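Local coordinates for mandelate racemase/muconate lactonizing enzyme, C-terminal domain protein (Paracoccus denitrificans, PDB 4DWD) that binds magnesium and may act as a metal-dependent hydro-lyase of the enolase superfamily, at residues 180-183 with 184-188; 259-263 with 264-268. One frame throughout, in Å; residues are numbered along the deposited sequence. Where two conformers were deposited one is given.

Interaction 1 (180-183 with 184-188); sequences KARA and VRELL
Arg182 and Glu186, one helical turn apart on the outer side of helix 174-188, form the charged part of this contact. Their salt bridge is long, with NH1 of Arg182 3.9 Å from OE2 of Glu186. The carboxylate oxygen comes to the edge of the guanidinium, near its plane, while the two flat groups stand 81° apart. OE2 in fact lies nearer the arginine's aliphatic stem, 3.5 Å from CG of Arg182. A chi1 of 177° brings CG of Arg182 beside this oxygen, and the chain then runs past it before bending at chi3.

Backbone hydrogen bonds of regular alpha-helical i to i+4 pattern join the two halves: Val184 N to Lys180 O is 3.0 Å, and Leu187 N to Ala183 O also 3.0 Å. Arg185 N to Ala181 O and Glu186 N to Arg182 O complete the set.

Apolar side chains face the barrel, Val184 meeting Ile161 of strand 158-162 and Ala181 meeting Phe196 of strand 194-197. Lys180 NZ bonds Arg138 O, and Arg185 NE bonds Leu217 O. Four regular backbone bonds hold this part of the helix, and the long, exposed ion pair probably adds only modest attraction.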
ATOM      1  N   LYS B 180       9.804  35.796  12.653  1.00 10.15           N
ATOM      2  CA  LYS B 180      11.249  35.846  12.434  1.00  9.99           C
ATOM      3  C   LYS B 180      11.538  35.460  10.984  1.00 10.19           C
ATOM      4  O   LYS B 180      12.337  36.106  10.304  1.00 10.61           O
ATOM      5  CB  LYS B 180      11.965  34.908  13.404  1.00  9.69           C
ATOM      6  CG  LYS B 180      11.974  35.449  14.830  1.00 11.10           C
ATOM      7  CD  LYS B 180      12.359  34.390  15.848  1.00 12.37           C
ATOM      8  CE  LYS B 180      12.449  35.024  17.227  1.00 13.54           C
ATOM      9  NZ  LYS B 180      12.659  33.988  18.277  1.00 13.21           N
ATOM     10  N   ALA B 181      10.879  34.407  10.500  1.00  9.66           N
ATOM     11  CA  ALA B 181      11.067  34.008   9.096  1.00  9.76           C
ATOM     12  C   ALA B 181      10.658  35.135   8.138  1.00  9.96           C
ATOM     13  O   ALA B 181      11.355  35.396   7.154  1.00  9.21           O
ATOM     14  CB  ALA B 181      10.304  32.725   8.794  1.00  9.45           C
ATOM     15  N   ARG B 182       9.559  35.820   8.459  1.00  9.69           N
ATOM     16  CA  ARG B 182       9.082  36.941   7.648  1.00  9.40           C
ATOM     17  C   ARG B 182      10.088  38.085   7.640  1.00  9.88           C
ATOM     18  O   ARG B 182      10.410  38.635   6.584  1.00 10.22           O
ATOM     19  CB  ARG B 182       7.707  37.425   8.138  1.00 10.17           C
ATOM     20  CG  ARG B 182       7.184  38.644   7.381  1.00 13.65           C
ATOM     21  CD  ARG B 182       5.759  38.979   7.792  1.00 18.06           C
ATOM     22  NE  ARG B 182       4.815  38.149   7.039  1.00 25.91           N
ATOM     23  CZ  ARG B 182       4.295  38.484   5.857  1.00 28.22           C
ATOM     24  NH1 ARG B 182       4.603  39.641   5.288  1.00 25.59           N
ATOM     25  NH2 ARG B 182       3.454  37.665   5.249  1.00 37.18           N
ATOM     26  N   ALA B 183      10.599  38.431   8.822  1.00  9.87           N
ATOM     27  CA  ALA B 183      11.553  39.532   8.925  1.00  9.82           C
ATOM     28  C   ALA B 183      12.837  39.247   8.138  1.00 10.18           C
ATOM     29  O   ALA B 183      13.433  40.158   7.544  1.00 11.53           O
ATOM     30  CB  ALA B 183      11.861  39.809  10.378  1.00 10.95           C
ATOM     31  N   VAL B 184      13.268  37.984   8.147  1.00  9.77           N
ATOM     32  CA  VAL B 184      14.462  37.590   7.412  1.00 10.01           C
ATOM     33  C   VAL B 184      14.231  37.679   5.900  1.00 10.60           C
ATOM     34  O   VAL B 184      15.098  38.159   5.172  1.00 10.92           O
ATOM     35  CB  VAL B 184      15.007  36.211   7.879  1.00 10.52           C
ATOM     36  CG1 VAL B 184      16.128  35.717   6.958  1.00 11.18           C
ATOM     37  CG2 VAL B 184      15.528  36.326   9.320  1.00 11.82           C
ATOM     38  N   ARG B 185      13.056  37.257   5.437  1.00 10.03           N
ATOM     39  CA  ARG B 185      12.711  37.429   4.017  1.00  9.85           C
ATOM     40  C   ARG B 185      12.746  38.912   3.630  1.00 11.30           C
ATOM     41  O   ARG B 185      13.262  39.271   2.574  1.00 12.03           O
ATOM     42  CB  ARG B 185      11.351  36.798   3.706  1.00 10.57           C
ATOM     43  CG  ARG B 185      10.749  37.217   2.364  1.00 11.03           C
ATOM     44  CD  ARG B 185      11.601  36.806   1.172  1.00 11.74           C
ATOM     45  NE  ARG B 185      11.609  35.356   1.002  1.00 11.21           N
ATOM     46  CZ  ARG B 185      12.500  34.669   0.288  1.00 12.16           C
ATOM     47  NH1 ARG B 185      13.503  35.277  -0.343  1.00 12.76           N
ATOM     48  NH2 ARG B 185      12.378  33.352   0.215  1.00 13.76           N
ATOM     49  N   GLU B 186      12.199  39.765   4.492  1.00 10.68           N
ATOM     50  CA  GLU B 186      12.170  41.198   4.198  1.00 11.11           C
ATOM     51  C   GLU B 186      13.578  41.791   4.122  1.00 12.13           C
ATOM     52  O   GLU B 186      13.867  42.646   3.274  1.00 13.28           O
ATOM     53  CB  GLU B 186      11.294  41.934   5.218  1.00 12.73           C
ATOM     54  CG  GLU B 186       9.822  41.578   5.041  1.00 12.47           C
ATOM     55  CD  GLU B 186       8.884  42.236   6.026  1.00 14.74           C
ATOM     56  OE1 GLU B 186       9.316  43.138   6.778  1.00 18.00           O
ATOM     57  OE2 GLU B 186       7.694  41.851   6.025  1.00 18.31           O
ATOM     58  N   LEU B 187      14.457  41.326   5.001  1.00 11.76           N
ATOM     59  CA  LEU B 187      15.855  41.752   4.972  1.00 13.22           C
ATOM     60  C   LEU B 187      16.573  41.351   3.688  1.00 13.50           C
ATOM     61  O   LEU B 187      17.246  42.171   3.054  1.00 16.69           O
ATOM     62  CB  LEU B 187      16.609  41.180   6.178  1.00 13.56           C
ATOM     63  CG  LEU B 187      18.133  41.324   6.202  1.00 14.83           C
ATOM     64  CD1 LEU B 187      18.519  42.760   6.532  1.00 17.85           C
ATOM     65  CD2 LEU B 187      18.751  40.357   7.200  1.00 13.24           C
ATOM     66  N   LEU B 188      16.440  40.081   3.317  1.00 13.23           N
ATOM     67  CA  LEU B 188      17.260  39.503   2.260  1.00 14.42           C
ATOM     68  C   LEU B 188      16.724  39.764   0.857  1.00 15.52           C
ATOM     69  O   LEU B 188      17.461  39.660  -0.123  1.00 17.99           O
ATOM     70  CB  LEU B 188      17.455  38.003   2.493  1.00 14.43           C
ATOM     71  CG  LEU B 188      18.216  37.662   3.774  1.00 12.38           C
ATOM     72  CD1 LEU B 188      18.312  36.154   3.902  1.00 13.10           C
ATOM     73  CD2 LEU B 188      19.603  38.310   3.817  1.00 14.22           C
TER

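Interaction 2 (259-263 with 264-268)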
ATOM      1  N   ASP B 259      15.802   3.998   5.058  1.00  8.70           N
ATOM      2  CA  ASP B 259      14.488   4.085   5.696  1.00  9.19           C
ATOM      3  C   ASP B 259      13.944   5.517   5.671  1.00  8.93           C
ATOM      4  O   ASP B 259      12.744   5.719   5.476  1.00  9.59           O
ATOM      5  CB  ASP B 259      14.543   3.565   7.136  1.00  9.36           C
ATOM      6  CG  ASP B 259      14.668   2.045   7.202  1.00 12.14           C
ATOM      7  OD1 ASP B 259      14.210   1.369   6.268  1.00 12.85           O
ATOM      8  OD2 ASP B 259      15.234   1.528   8.189  1.00 13.68           O
ATOM      9  N   LEU B 260      14.827   6.499   5.851  1.00  8.95           N
ATOM     10  CA  LEU B 260      14.404   7.886   5.807  1.00  8.61           C
ATOM     11  C   LEU B 260      13.902   8.251   4.409  1.00  8.82           C
ATOM     12  O   LEU B 260      12.886   8.926   4.260  1.00  9.02           O
ATOM     13  CB  LEU B 260      15.568   8.778   6.251  1.00  8.66           C
ATOM     14  CG  LEU B 260      15.291  10.277   6.355  1.00  9.13           C
ATOM     15  CD1 LEU B 260      14.288  10.583   7.453  1.00  9.95           C
ATOM     16  CD2 LEU B 260      16.601  11.001   6.620  1.00  9.39           C
ATOM     17  N   ILE B 261      14.608   7.784   3.388  1.00  8.46           N
ATOM     18  CA  ILE B 261      14.192   8.019   2.011  1.00  8.54           C
ATOM     19  C   ILE B 261      12.844   7.327   1.751  1.00  8.43           C
ATOM     20  O   ILE B 261      11.923   7.930   1.182  1.00  8.28           O
ATOM     21  CB  ILE B 261      15.281   7.527   1.046  1.00  9.27           C
ATOM     22  CG1 ILE B 261      16.497   8.455   1.151  1.00  9.03           C
ATOM     23  CG2 ILE B 261      14.752   7.457  -0.378  1.00  9.18           C
ATOM     24  CD1 ILE B 261      17.706   7.927   0.393  1.00  9.98           C
ATOM     25  N   LEU B 262      12.706   6.070   2.180  1.00  8.58           N
ATOM     26  CA  LEU B 262      11.456   5.365   1.914  1.00  8.71           C
ATOM     27  C   LEU B 262      10.259   6.012   2.625  1.00  8.69           C
ATOM     28  O   LEU B 262       9.131   5.935   2.134  1.00 10.24           O
ATOM     29  CB  LEU B 262      11.576   3.865   2.225  1.00  9.78           C
ATOM     30  CG  LEU B 262      12.506   3.008   1.346  1.00 12.72           C
ATOM     31  CD1 LEU B 262      12.344   1.537   1.730  1.00 13.81           C
ATOM     32  CD2 LEU B 262      12.350   3.211  -0.155  1.00 18.03           C
ATOM     33  N   SER B 263      10.520   6.688   3.746  1.00  8.28           N
ATOM     34  CA  SER B 263       9.448   7.358   4.467  1.00  8.96           C
ATOM     35  C   SER B 263       8.874   8.537   3.701  1.00  9.32           C
ATOM     36  O   SER B 263       7.756   8.976   3.987  1.00 10.21           O
ATOM     37  CB  SER B 263       9.926   7.837   5.845  1.00  9.83           C
ATOM     38  OG  SER B 263      10.629   9.072   5.764  1.00 10.46           O
ATOM     39  N   GLY B 264       9.638   9.075   2.750  1.00  8.36           N
ATOM     40  CA  GLY B 264       9.141  10.192   1.939  1.00  9.40           C
ATOM     41  C   GLY B 264      10.043  11.404   1.854  1.00  8.39           C
ATOM     42  O   GLY B 264       9.737  12.338   1.140  1.00  8.72           O
ATOM     43  N   VAL B 265      11.162  11.389   2.569  1.00  7.98           N
ATOM     44  CA  VAL B 265      12.105  12.519   2.562  1.00  8.55           C
ATOM     45  C   VAL B 265      12.884  12.568   1.230  1.00  9.02           C
ATOM     46  O   VAL B 265      13.415  11.542   0.763  1.00  9.27           O
ATOM     47  CB  VAL B 265      13.036  12.455   3.793  1.00  8.72           C
ATOM     48  CG1 VAL B 265      14.111  13.527   3.710  1.00  8.82           C
ATOM     49  CG2 VAL B 265      12.202  12.592   5.075  1.00  9.47           C
ATOM     50  N   ARG B 266      12.957  13.761   0.620  1.00  8.62           N
ATOM     51  CA  ARG B 266      13.565  13.897  -0.702  0.70  9.24           C
ATOM     52  C   ARG B 266      14.818  14.776  -0.696  1.00  8.59           C
ATOM     53  O   ARG B 266      15.339  15.111  -1.740  1.00  9.43           O
ATOM     54  CB  ARG B 266      12.533  14.420  -1.716  0.70 10.60           C
ATOM     55  CG  ARG B 266      11.311  13.517  -1.860  0.70 10.71           C
ATOM     56  CD  ARG B 266      11.696  12.183  -2.459  0.70 12.12           C
ATOM     57  NE  ARG B 266      10.599  11.213  -2.408  0.70 10.32           N
ATOM     58  CZ  ARG B 266      10.560  10.132  -1.632  0.70  8.71           C
ATOM     59  NH1 ARG B 266      11.582   9.839  -0.817  0.70  8.59           N
ATOM     60  NH2 ARG B 266       9.500   9.341  -1.694  0.70  8.07           N
HETATM   61  N   MSE B 267      15.302  15.123   0.494  1.00  8.28           N
HETATM   62  CA  MSE B 267      16.582  15.844   0.645  1.00  8.29           C
HETATM   63  C   MSE B 267      17.204  15.325   1.910  1.00  9.00           C
HETATM   64  O   MSE B 267      16.628  15.490   3.005  1.00  8.80           O
HETATM   65  CB  MSE B 267      16.326  17.362   0.712  1.00  9.00           C
HETATM   66  CG  MSE B 267      17.609  18.164   0.936  1.00  9.79           C
HETATM   67 SE   MSE B 267      17.240  20.102   0.834  1.00 12.04          SE
HETATM   68  CE  MSE B 267      18.560  20.711   2.140  1.00 11.84           C
ATOM     69  N   VAL B 268      18.375  14.691   1.791  1.00  8.72           N
ATOM     70  CA  VAL B 268      19.003  14.044   2.944  1.00  9.03           C
ATOM     71  C   VAL B 268      20.347  14.696   3.272  1.00  9.45           C
ATOM     72  O   VAL B 268      21.078  15.137   2.369  1.00  9.56           O
ATOM     73  CB  VAL B 268      19.157  12.502   2.776  1.00  9.28           C
ATOM     74  CG1 VAL B 268      17.781  11.851   2.618  1.00  9.70           C
ATOM     75  CG2 VAL B 268      20.102  12.155   1.617  1.00  9.72           C
TER
HETATM   76  O   HOH W   1       8.999   6.764  -0.520  1.00 16.57           O
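Ile261 O accepts hydrogen bonds from opposite faces of its carbonyl plane, one from the side chain of Arg266 and one from the backbone of Gly264. NH1 of Arg266 lies 2.8 Å from Ile261 O, which sits almost in the guanidinium plane. Gly264 N, 3.0 Å from Ile261 O, stands well above the carbonyl plane. NH1 also donates to Val265 O, while NH2 of Arg266 reaches Leu262 O through a water and forms a salt bridge with Glu236 of a second subunit. Gly264 O lies 3.6 Å above one guanidinium face and accepts a hydrogen bond from Gln239 NE2.

Leu260 O takes a 2.7 Å bond from OG of Ser263, whose chi1 of 82° turns the hydroxyl back, and weak bonds from Ser263 N and Val265 N. Positive phi at Gly264 (129°), with the Gly264 N and weak Val265 N bonds, makes this a Schellman motif.

CD1 of Leu260 packs on CG2 of Val265 at 3.7 Å, and the Ile261 and Val268 side chains cross at about a right angle, CG1 to CG1 3.9 Å. Turn amides, a serine hydroxyl, an arginine and a water thus meet the last carbonyls where i to i+4 bonding stops, and the arginine links this end to a neighbouring subunit.

In the fold
Both interactions belong to the barrel domain, but their centres are 29 Å apart and they do not touch. Interaction 1 lies within a single helix of the beta-alpha-beta unit of strand 158-162, helix 174-188 and strand 194-197, and is partly buried. Interaction 2 is a buried passage from helix 254-263 into strand 267-268, which pairs in parallel with strand 294-295. Regular i to i+4 backbone bonds run through the C-terminal half of helix 174-188, whereas at the end of helix 254-263 side-chain donors and a water supplement the backbone bonds of the glycine turn. Other subunits touch only interaction 2, where Leu262 also packs on its counterpart in a third subunit.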